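Local coordinates for protein homocysteine S-methyltransferase (Escherichia coli, PDB 5DMM) that catalyses transfer of a methyl group from S-methylmethionine, or less efficiently S-adenosylmethionine, to homocysteine, using zinc as its cofactor, at residues T68-A73 / A119-P124; F195-S200 / T236-H241. All blocks are in the same frame, centred on the assembly; numbering follows the deposited sequence.

Contact 1: T68-A73 / A119-P124. With HCS (2-amino-4-mercapto-butyric acid), chain F.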
loop_
_atom_site.group_PDB
_atom_site.type_symbol
_atom_site.label_atom_id
_atom_site.label_comp_id
_atom_site.label_asym_id
_atom_site.label_seq_id
_atom_site.Cartn_x
_atom_site.Cartn_y
_atom_site.Cartn_z
ATOM N N THR A 68 -1.038 6.454 1.519
ATOM C CA THR A 68 -1.013 7.747 0.814
ATOM C C THR A 68 -1.336 7.607 -0.670
ATOM O O THR A 68 -1.236 6.519 -1.248
ATOM C CB THR A 68 0.352 8.443 0.965
ATOM O OG1 THR A 68 1.387 7.607 0.421
ATOM C CG2 THR A 68 0.643 8.713 2.436
ATOM N N ALA A 69 -1.726 8.725 -1.286
ATOM C CA ALA A 69 -2.097 8.726 -2.700
ATOM C C ALA A 69 -0.882 8.839 -3.620
ATOM O O ALA A 69 -0.867 9.679 -4.524
ATOM C CB ALA A 69 -3.070 9.872 -2.977
ATOM N N SER A 70 0.145 8.020 -3.384
ATOM C CA SER A 70 1.400 8.149 -4.126
ATOM C C SER A 70 1.698 6.942 -5.016
ATOM O O SER A 70 2.811 6.801 -5.508
ATOM C CB SER A 70 2.568 8.364 -3.159
ATOM O OG SER A 70 2.535 7.403 -2.111
ATOM N N TYR A 71 0.713 6.069 -5.194
ATOM C CA TYR A 71 0.894 4.825 -5.952
ATOM C C TYR A 71 1.501 5.033 -7.344
ATOM O O TYR A 71 2.320 4.218 -7.816
ATOM C CB TYR A 71 -0.456 4.125 -6.084
ATOM C CG TYR A 71 -0.428 2.835 -6.875
ATOM C CD1 TYR A 71 0.142 1.688 -6.342
ATOM C CD2 TYR A 71 -0.988 2.768 -8.149
ATOM C CE1 TYR A 71 0.161 0.506 -7.054
ATOM C CE2 TYR A 71 -0.975 1.590 -8.868
ATOM C CZ TYR A 71 -0.408 0.461 -8.312
ATOM O OH TYR A 71 -0.389 -0.716 -9.025
ATOM N N GLN A 72 1.079 6.108 -8.004
ATOM C CA GLN A 72 1.583 6.446 -9.333
ATOM C C GLN A 72 2.278 7.809 -9.338
ATOM O O GLN A 72 2.441 8.436 -10.385
ATOM C CB GLN A 72 0.447 6.382 -10.363
ATOM C CG GLN A 72 0.302 4.955 -10.924
ATOM C CD GLN A 72 -1.086 4.613 -11.428
ATOM O OE1 GLN A 72 -2.095 5.022 -10.850
ATOM N NE2 GLN A 72 -1.143 3.837 -12.504
ATOM N N ALA A 73 2.707 8.248 -8.158
ATOM C CA ALA A 73 3.452 9.497 -8.031
ATOM C C ALA A 73 4.970 9.256 -7.991
ATOM O O ALA A 73 5.558 9.032 -6.933
ATOM C CB ALA A 73 3.000 10.255 -6.792
ATOM N N ALA A 119 1.070 5.054 5.942
ATOM C CA ALA A 119 1.980 4.279 5.113
ATOM C C ALA A 119 2.129 4.949 3.764
ATOM O O ALA A 119 1.130 5.258 3.119
ATOM C CB ALA A 119 1.478 2.858 4.952
ATOM N N GLY A 120 3.370 5.155 3.325
ATOM C CA GLY A 120 3.606 5.767 2.022
ATOM C C GLY A 120 3.497 4.738 0.908
ATOM O O GLY A 120 4.233 3.747 0.893
ATOM N N SER A 121 2.578 4.963 -0.028
ATOM C CA SER A 121 2.380 4.015 -1.117
ATOM C C SER A 121 3.529 4.038 -2.127
ATOM O O SER A 121 3.874 5.093 -2.691
ATOM C CB SER A 121 1.080 4.291 -1.853
ATOM O OG SER A 121 1.043 3.480 -3.005
ATOM N N VAL A 122 4.098 2.858 -2.354
ATOM C CA VAL A 122 5.107 2.634 -3.375
ATOM C C VAL A 122 4.587 1.622 -4.386
ATOM O O VAL A 122 4.537 0.415 -4.112
ATOM C CB VAL A 122 6.425 2.133 -2.754
ATOM C CG1 VAL A 122 7.393 1.622 -3.830
ATOM C CG2 VAL A 122 7.062 3.245 -1.935
ATOM N N GLY A 123 4.172 2.114 -5.547
ATOM C CA GLY A 123 3.631 1.234 -6.570
ATOM C C GLY A 123 4.732 0.701 -7.462
ATOM O O GLY A 123 5.857 1.222 -7.448
ATOM N N PRO A 124 4.416 -0.328 -8.262
ATOM C CA PRO A 124 5.426 -0.969 -9.111
ATOM C C PRO A 124 5.741 -0.155 -10.355
ATOM O O PRO A 124 4.961 0.711 -10.736
ATOM C CB PRO A 124 4.760 -2.293 -9.501
ATOM C CG PRO A 124 3.284 -1.955 -9.537
ATOM C CD PRO A 124 3.082 -0.945 -8.419
HETATM N N HCS F . -3.218 2.955 -5.140
HETATM C CA HCS F . -3.677 1.836 -4.341
HETATM C CB HCS F . -3.197 0.532 -4.967
HETATM C CG HCS F . -3.764 0.359 -6.371
HETATM S SD HCS F . -3.456 -1.330 -6.944
HETATM C C HCS F . -3.126 1.955 -2.951
HETATM O OXT HCS F . -2.372 2.915 -2.688
HETATM O O HCS F . -3.443 1.088 -2.107
HETATM O O HOH W 1 4.313 3.415 -9.718
#

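Contact 2: F195-S200 / T236-H241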
loop_
_atom_site.group_PDB
_atom_site.type_symbol
_atom_site.label_atom_id
_atom_site.label_comp_id
_atom_site.label_asym_id
_atom_site.label_seq_id
_atom_site.Cartn_x
_atom_site.Cartn_y
_atom_site.Cartn_z
ATOM N N PHE A 195 2.016 -8.326 -2.943
ATOM C CA PHE A 195 2.217 -8.867 -4.288
ATOM C C PHE A 195 0.929 -9.099 -5.066
ATOM O O PHE A 195 -0.127 -9.351 -4.470
ATOM C CB PHE A 195 2.963 -10.210 -4.205
ATOM C CG PHE A 195 4.091 -10.210 -3.222
ATOM C CD1 PHE A 195 5.181 -9.374 -3.409
ATOM C CD2 PHE A 195 4.059 -11.031 -2.112
ATOM C CE1 PHE A 195 6.221 -9.358 -2.504
ATOM C CE2 PHE A 195 5.102 -11.022 -1.198
ATOM C CZ PHE A 195 6.181 -10.181 -1.395
ATOM N N THR A 196 1.024 -9.049 -6.397
ATOM C CA THR A 196 -0.023 -9.619 -7.249
ATOM C C THR A 196 0.429 -11.002 -7.720
ATOM O O THR A 196 1.634 -11.283 -7.805
ATOM C CB THR A 196 -0.366 -8.743 -8.473
ATOM O OG1 THR A 196 0.783 -8.606 -9.317
ATOM C CG2 THR A 196 -0.860 -7.384 -8.026
ATOM N N LEU A 197 -0.542 -11.860 -8.019
ATOM C CA LEU A 197 -0.270 -13.279 -8.214
ATOM C C LEU A 197 -0.722 -13.796 -9.568
ATOM O O LEU A 197 -1.683 -13.289 -10.151
ATOM C CB LEU A 197 -0.954 -14.097 -7.112
ATOM C CG LEU A 197 -0.532 -13.764 -5.682
ATOM C CD1 LEU A 197 -1.327 -14.583 -4.702
ATOM C CD2 LEU A 197 0.965 -13.975 -5.458
ATOM N N ARG A 198 -0.020 -14.813 -10.047
ATOM C CA ARG A 198 -0.416 -15.581 -11.216
ATOM C C ARG A 198 -1.404 -16.668 -10.780
ATOM O O ARG A 198 -2.403 -16.941 -11.452
ATOM C CB ARG A 198 0.823 -16.193 -11.882
ATOM C CG ARG A 198 0.540 -17.143 -13.022
ATOM C CD ARG A 198 1.835 -17.562 -13.710
ATOM N NE ARG A 198 2.448 -16.450 -14.442
ATOM C CZ ARG A 198 3.436 -16.579 -15.325
ATOM N NH1 ARG A 198 3.934 -17.778 -15.601
ATOM N NH2 ARG A 198 3.929 -15.507 -15.940
ATOM N N ASP A 199 -1.098 -17.274 -9.638
ATOM C CA ASP A 199 -1.957 -18.263 -9.004
ATOM C C ASP A 199 -1.628 -18.255 -7.521
ATOM O O ASP A 199 -0.817 -17.446 -7.074
ATOM C CB ASP A 199 -1.748 -19.654 -9.610
ATOM C CG ASP A 199 -0.291 -20.071 -9.632
ATOM O OD1 ASP A 199 0.289 -20.293 -8.551
ATOM O OD2 ASP A 199 0.281 -20.182 -10.736
ATOM N N SER A 200 -2.229 -19.161 -6.756
ATOM C CA SER A 200 -2.082 -19.118 -5.310
ATOM C C SER A 200 -0.655 -19.384 -4.810
ATOM O O SER A 200 -0.371 -19.157 -3.634
ATOM C CB SER A 200 -3.043 -20.109 -4.656
ATOM O OG SER A 200 -2.624 -21.434 -4.904
ATOM N N THR A 236 -7.854 -16.380 0.099
ATOM C CA THR A 236 -7.602 -17.314 1.189
ATOM C C THR A 236 -6.550 -18.365 0.827
ATOM O O THR A 236 -5.681 -18.671 1.635
ATOM C CB THR A 236 -8.925 -17.989 1.648
ATOM O OG1 THR A 236 -9.798 -16.973 2.158
ATOM C CG2 THR A 236 -8.668 -19.006 2.760
ATOM N N ALA A 237 -6.605 -18.886 -0.395
ATOM C CA ALA A 237 -5.640 -19.896 -0.836
ATOM C C ALA A 237 -4.210 -19.349 -0.842
ATOM O O ALA A 237 -3.262 -20.035 -0.443
ATOM C CB ALA A 237 -6.010 -20.402 -2.225
ATOM N N ALA A 238 -4.072 -18.111 -1.300
ATOM C CA ALA A 238 -2.775 -17.446 -1.352
ATOM C C ALA A 238 -2.225 -17.219 0.046
ATOM O O ALA A 238 -1.043 -17.461 0.295
ATOM C CB ALA A 238 -2.888 -16.129 -2.085
ATOM N N LEU A 239 -3.081 -16.748 0.954
ATOM C CA LEU A 239 -2.664 -16.508 2.332
ATOM C C LEU A 239 -2.278 -17.801 3.019
ATOM O O LEU A 239 -1.295 -17.844 3.753
ATOM C CB LEU A 239 -3.763 -15.820 3.139
ATOM C CG LEU A 239 -4.022 -14.340 2.862
ATOM C CD1 LEU A 239 -5.222 -13.835 3.679
ATOM C CD2 LEU A 239 -2.767 -13.516 3.160
ATOM N N GLN A 240 -3.066 -18.850 2.804
ATOM C CA GLN A 240 -2.766 -20.137 3.438
ATOM C C GLN A 240 -1.396 -20.638 2.998
ATOM O O GLN A 240 -0.663 -21.214 3.799
ATOM C CB GLN A 240 -3.858 -21.167 3.124
ATOM C CG GLN A 240 -5.123 -20.939 3.916
ATOM C CD GLN A 240 -6.301 -21.766 3.425
ATOM O OE1 GLN A 240 -6.294 -22.286 2.305
ATOM N NE2 GLN A 240 -7.328 -21.886 4.268
ATOM N N HIS A 241 -1.036 -20.396 1.740
ATOM C CA HIS A 241 0.277 -20.809 1.254
ATOM C C HIS A 241 1.390 -19.993 1.928
ATOM O O HIS A 241 2.377 -20.559 2.412
ATOM C CB HIS A 241 0.346 -20.688 -0.271
ATOM C CG HIS A 241 1.633 -21.185 -0.867
ATOM N ND1 HIS A 241 2.004 -22.514 -0.846
ATOM C CD2 HIS A 241 2.634 -20.528 -1.500
ATOM C CE1 HIS A 241 3.178 -22.652 -1.440
ATOM N NE2 HIS A 241 3.581 -21.463 -1.848
#

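Contact 1: T68-A73 / A119-P124
Ser70 OG donates to Ser121 O at 2.7 Å and meets the oxygen in the carbonyl plane, on a lone pair. Thr68 N donates to Ala119 O at 2.9 Å, almost along the C=O axis (170°). Thr68 OG1 in turn donates to Ser70 OG at 2.8 Å. Both hydroxyls take the crowded position between their own N and carbonyl carbon, and there they meet. Ser121 OG is hydrogen-bonded to Glu168. It also lies in the plane of the Tyr71 ring, at its edge. One water donates to Tyr71 O and Pro124 O and so bridges the two segments. Tyr71 CG is anti to the backbone N (chi1 179°), which turns one face of the ring to the bound homocysteine. Ligand atom CG sits over the centre of that face, 3.8 Å above the ring plane. Tyr71 CE1 packs obliquely on Pro124 CD at 3.5 Å, and Tyr71 OH is hydrogen-bonded to Glu134. An alanine in place of Tyr71 would probably loosen this wall of the homocysteine pocket, since the ring face and the bond to Glu134 would go. The loop after strand 65-67 thus lies against strand 117-122, with strand 164-170 beyond it and helices 85-109 and 143-159 packed nearby.

Contact 2: F195-S200 / T236-H241
Asp199 OD1 is gripped by two hydrogen bonds, from Glu201 N and from His202 ND1. The bond to Glu201 N has the i to i+2 pattern of an Asx turn. It fixes the carboxylate beside the corner that the chain makes at Arg198. Thr196 OG1 also has two partners, Ser204 OG and Glu134 O. No hydrogen bond joins 195-200 to 236-241, so the contact is packing alone. The contact buries Ser200 O, which has no polar partner in the model. It lies 3.7 Å from Ala238 CA and 3.8 Å from His241 CB. His241 CG is anti to the backbone N (chi1 -176°), and this brings ring atom CD2 to 3.9 Å from Ser200 O. Arg198 and Asp199 together face His202 in a classic beta bulge. The fold is a TIM barrel. Here the chain leaving strand 191-197 meets helix 235-243, which follows the neighbouring strand 222-228. Ala237 and Ala238 are neighbours on that helix, and His241 comes about one turn later, on the same side. Ser200 CB, not its hydroxyl, meets the methyl of Ala237, CB to CB at 3.8 Å. Leu197 CG stands beside its own N, and CD1 extends from there anti to CA (chi2 177°). Its methyl CD1 presses on Ala238 CB at 3.4 Å, tighter than usual van der Waals contact. Leu197 and Ala238 both also touch Ile227 of strand 222-228. On helix 209-217, Leu209 touches Leu197 and His241.

Overall arrangement
The two contacts belong to one TIM barrel and follow each other along the chain: contact 1 closes before contact 2 opens. Their centres are about 22 Å apart. Their nearest atoms come within about 7 Å but do not touch. Both reach the same parallel sheet, where strands 117-122 and 191-197 are separated by strand 164-170. Contact 1 is buried, about 7 Å from the centre of the chain, and holds part of the homocysteine pocket near zinc. Contact 2 lies at the surface, about 17 Å from that centre, and joins the barrel to an outer helix. Glu134 joins the two regions, its side chain serving contact 1 and its backbone oxygen contact 2.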